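Long-range contact in penicillin-binding protein 2B (Streptococcus pneumoniae, PDB 2WAD), which forms peptide cross-links between adjacent glycan strands of cell-wall peptidoglycan as a transpeptidase of the elongasome and binds penicillin: residues Gly61-Ala66 / Lys306-Thr311. Sequence-based numbering, arbitrary orientation.
Sequences GEIYDA and KNIKLT. Unlike the reference sequence in segment 306-311: Lys306 (reference Asn).
Ile308 serves both flanking residues of Ile63 through its backbone: its N donates to Glu62 O (3.2 Å) and its O accepts from Tyr64 N (3.0 Å). Leu310 N reaches Tyr64 O at 2.8 Å, nearly straight at 173°. Just before the strands begin, Gly61 CA comes to 3.0 Å from Lys306 O in a CH···O contact; a CB here would point at that oxygen, so glycine suits the position.

On one face the beta-branched Ile63 and Ile308, suited to extended strands and a buried apolar face, lie side by side. Ile308 CG1, set between its backbone N and carbonyl carbon (chi1 54°), carries CD1 tightly against Ile63 CD1 at 3.4 Å. Ile63 CG2 also meets Leu310 CD2, and Leu71 touches both Ile63 and Leu310.

On the face of Tyr64 and Lys309, Tyr64 CE2 lies 3.9 Å from Asn307 CB, while Lys309 CG passes 3.5 Å from Asp65 O. Asp65 turns its carboxylate to the backbone N atoms of Ser67, Lys69 and Leu314.

One residue bonding both neighbours of its partner is the parallel-sheet pattern; here it ties strand 63-64, from the N-terminal region, to a mixed four-stranded sheet that includes strand 547-553 of the transpeptidase domain.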
loop_
_atom_site.group_PDB
_atom_site.type_symbol
_atom_site.label_atom_id
_atom_site.label_comp_id
_atom_site.label_asym_id
_atom_site.label_seq_id
_atom_site.Cartn_x
_atom_site.Cartn_y
_atom_site.Cartn_z
ATOM N N GLY A 61 -4.900 -14.698 -10.674
ATOM C CA GLY A 61 -3.599 -14.377 -11.242
ATOM C C GLY A 61 -2.563 -14.237 -10.136
ATOM O O GLY A 61 -2.907 -14.157 -8.952
ATOM N N GLU A 62 -1.289 -14.214 -10.513
ATOM C CA GLU A 62 -0.219 -14.200 -9.522
ATOM C C GLU A 62 0.682 -12.982 -9.643
ATOM O O GLU A 62 0.545 -12.196 -10.587
ATOM C CB GLU A 62 0.580 -15.505 -9.599
ATOM C CG GLU A 62 -0.100 -16.670 -8.898
ATOM C CD GLU A 62 0.355 -18.027 -9.418
ATOM O OE1 GLU A 62 0.207 -19.051 -8.711
ATOM O OE2 GLU A 62 0.850 -18.079 -10.563
ATOM N N ILE A 63 1.595 -12.846 -8.682
ATOM C CA ILE A 63 2.400 -11.646 -8.499
ATOM C C ILE A 63 3.887 -11.999 -8.608
ATOM O O ILE A 63 4.369 -12.882 -7.907
ATOM C CB ILE A 63 2.191 -11.038 -7.086
ATOM C CG1 ILE A 63 0.722 -11.079 -6.652
ATOM C CG2 ILE A 63 2.827 -9.672 -6.972
ATOM C CD1 ILE A 63 -0.126 -9.965 -7.181
ATOM N N TYR A 64 4.605 -11.261 -9.448
ATOM C CA TYR A 64 5.992 -11.544 -9.750
ATOM C C TYR A 64 6.857 -10.327 -9.507
ATOM O O TYR A 64 6.407 -9.185 -9.671
ATOM C CB TYR A 64 6.131 -12.007 -11.199
ATOM C CG TYR A 64 5.426 -13.318 -11.476
ATOM C CD1 TYR A 64 6.101 -14.529 -11.351
ATOM C CD2 TYR A 64 4.087 -13.345 -11.875
ATOM C CE1 TYR A 64 5.467 -15.745 -11.610
ATOM C CE2 TYR A 64 3.449 -14.542 -12.133
ATOM C CZ TYR A 64 4.144 -15.739 -12.000
ATOM O OH TYR A 64 3.526 -16.946 -12.253
ATOM N N ASP A 65 8.103 -10.562 -9.111
ATOM C CA ASP A 65 9.038 -9.452 -8.988
ATOM C C ASP A 65 9.586 -9.157 -10.378
ATOM O O ASP A 65 9.254 -9.860 -11.338
ATOM C CB ASP A 65 10.124 -9.730 -7.937
ATOM C CG ASP A 65 11.372 -10.398 -8.499
ATOM O OD1 ASP A 65 12.445 -10.268 -7.871
ATOM O OD2 ASP A 65 11.315 -11.060 -9.548
ATOM N N ALA A 66 10.426 -8.135 -10.469
ATOM C CA ALA A 66 10.934 -7.613 -11.731
ATOM C C ALA A 66 11.787 -8.594 -12.550
ATOM O O ALA A 66 11.968 -8.398 -13.757
ATOM C CB ALA A 66 11.717 -6.321 -11.489
ATOM N N LYS A 306 -5.148 -12.652 -14.680
ATOM C CA LYS A 306 -3.898 -12.210 -15.283
ATOM C C LYS A 306 -2.901 -11.942 -14.167
ATOM O O LYS A 306 -3.273 -11.947 -12.990
ATOM C CB LYS A 306 -4.068 -10.977 -16.179
ATOM C CG LYS A 306 -5.028 -11.149 -17.378
ATOM C CD LYS A 306 -4.903 -12.525 -18.025
ATOM C CE LYS A 306 -5.996 -12.800 -19.045
ATOM N NZ LYS A 306 -5.970 -14.220 -19.527
ATOM N N ASN A 307 -1.644 -11.731 -14.548
ATOM C CA ASN A 307 -0.551 -11.588 -13.596
ATOM C C ASN A 307 -0.043 -10.155 -13.646
ATOM O O ASN A 307 -0.158 -9.502 -14.688
ATOM C CB ASN A 307 0.595 -12.557 -13.934
ATOM C CG ASN A 307 0.113 -13.984 -14.152
ATOM O OD1 ASN A 307 0.105 -14.471 -15.280
ATOM N ND2 ASN A 307 -0.292 -14.655 -13.077
ATOM N N ILE A 308 0.493 -9.674 -12.525
ATOM C CA ILE A 308 1.208 -8.408 -12.511
ATOM C C ILE A 308 2.673 -8.694 -12.200
ATOM O O ILE A 308 2.975 -9.574 -11.385
ATOM C CB ILE A 308 0.638 -7.419 -11.462
ATOM C CG1 ILE A 308 0.594 -8.071 -10.079
ATOM C CG2 ILE A 308 -0.759 -6.960 -11.874
ATOM C CD1 ILE A 308 0.287 -7.125 -8.919
ATOM N N LYS A 309 3.557 -7.952 -12.863
ATOM C CA LYS A 309 4.991 -7.968 -12.590
ATOM C C LYS A 309 5.394 -6.634 -11.969
ATOM O O LYS A 309 5.123 -5.568 -12.522
ATOM C CB LYS A 309 5.770 -8.241 -13.882
ATOM C CG LYS A 309 7.299 -8.218 -13.760
ATOM C CD LYS A 309 7.985 -8.942 -14.937
ATOM C CE LYS A 309 8.378 -7.985 -16.066
ATOM N NZ LYS A 309 9.501 -8.461 -16.934
ATOM N N LEU A 310 6.043 -6.691 -10.808
ATOM C CA LEU A 310 6.449 -5.474 -10.108
ATOM C C LEU A 310 7.678 -4.822 -10.712
ATOM O O LEU A 310 8.410 -5.425 -11.496
ATOM C CB LEU A 310 6.731 -5.739 -8.634
ATOM C CG LEU A 310 5.713 -6.610 -7.901
ATOM C CD1 LEU A 310 6.056 -6.571 -6.413
ATOM C CD2 LEU A 310 4.305 -6.119 -8.199
ATOM N N THR A 311 7.883 -3.568 -10.322
ATOM C CA THR A 311 9.019 -2.785 -10.771
ATOM C C THR A 311 10.200 -3.090 -9.866
ATOM O O THR A 311 11.330 -2.766 -10.216
ATOM C CB THR A 311 8.719 -1.278 -10.654
ATOM O OG1 THR A 311 8.282 -0.992 -9.318
ATOM C CG2 THR A 311 7.614 -0.852 -11.613
#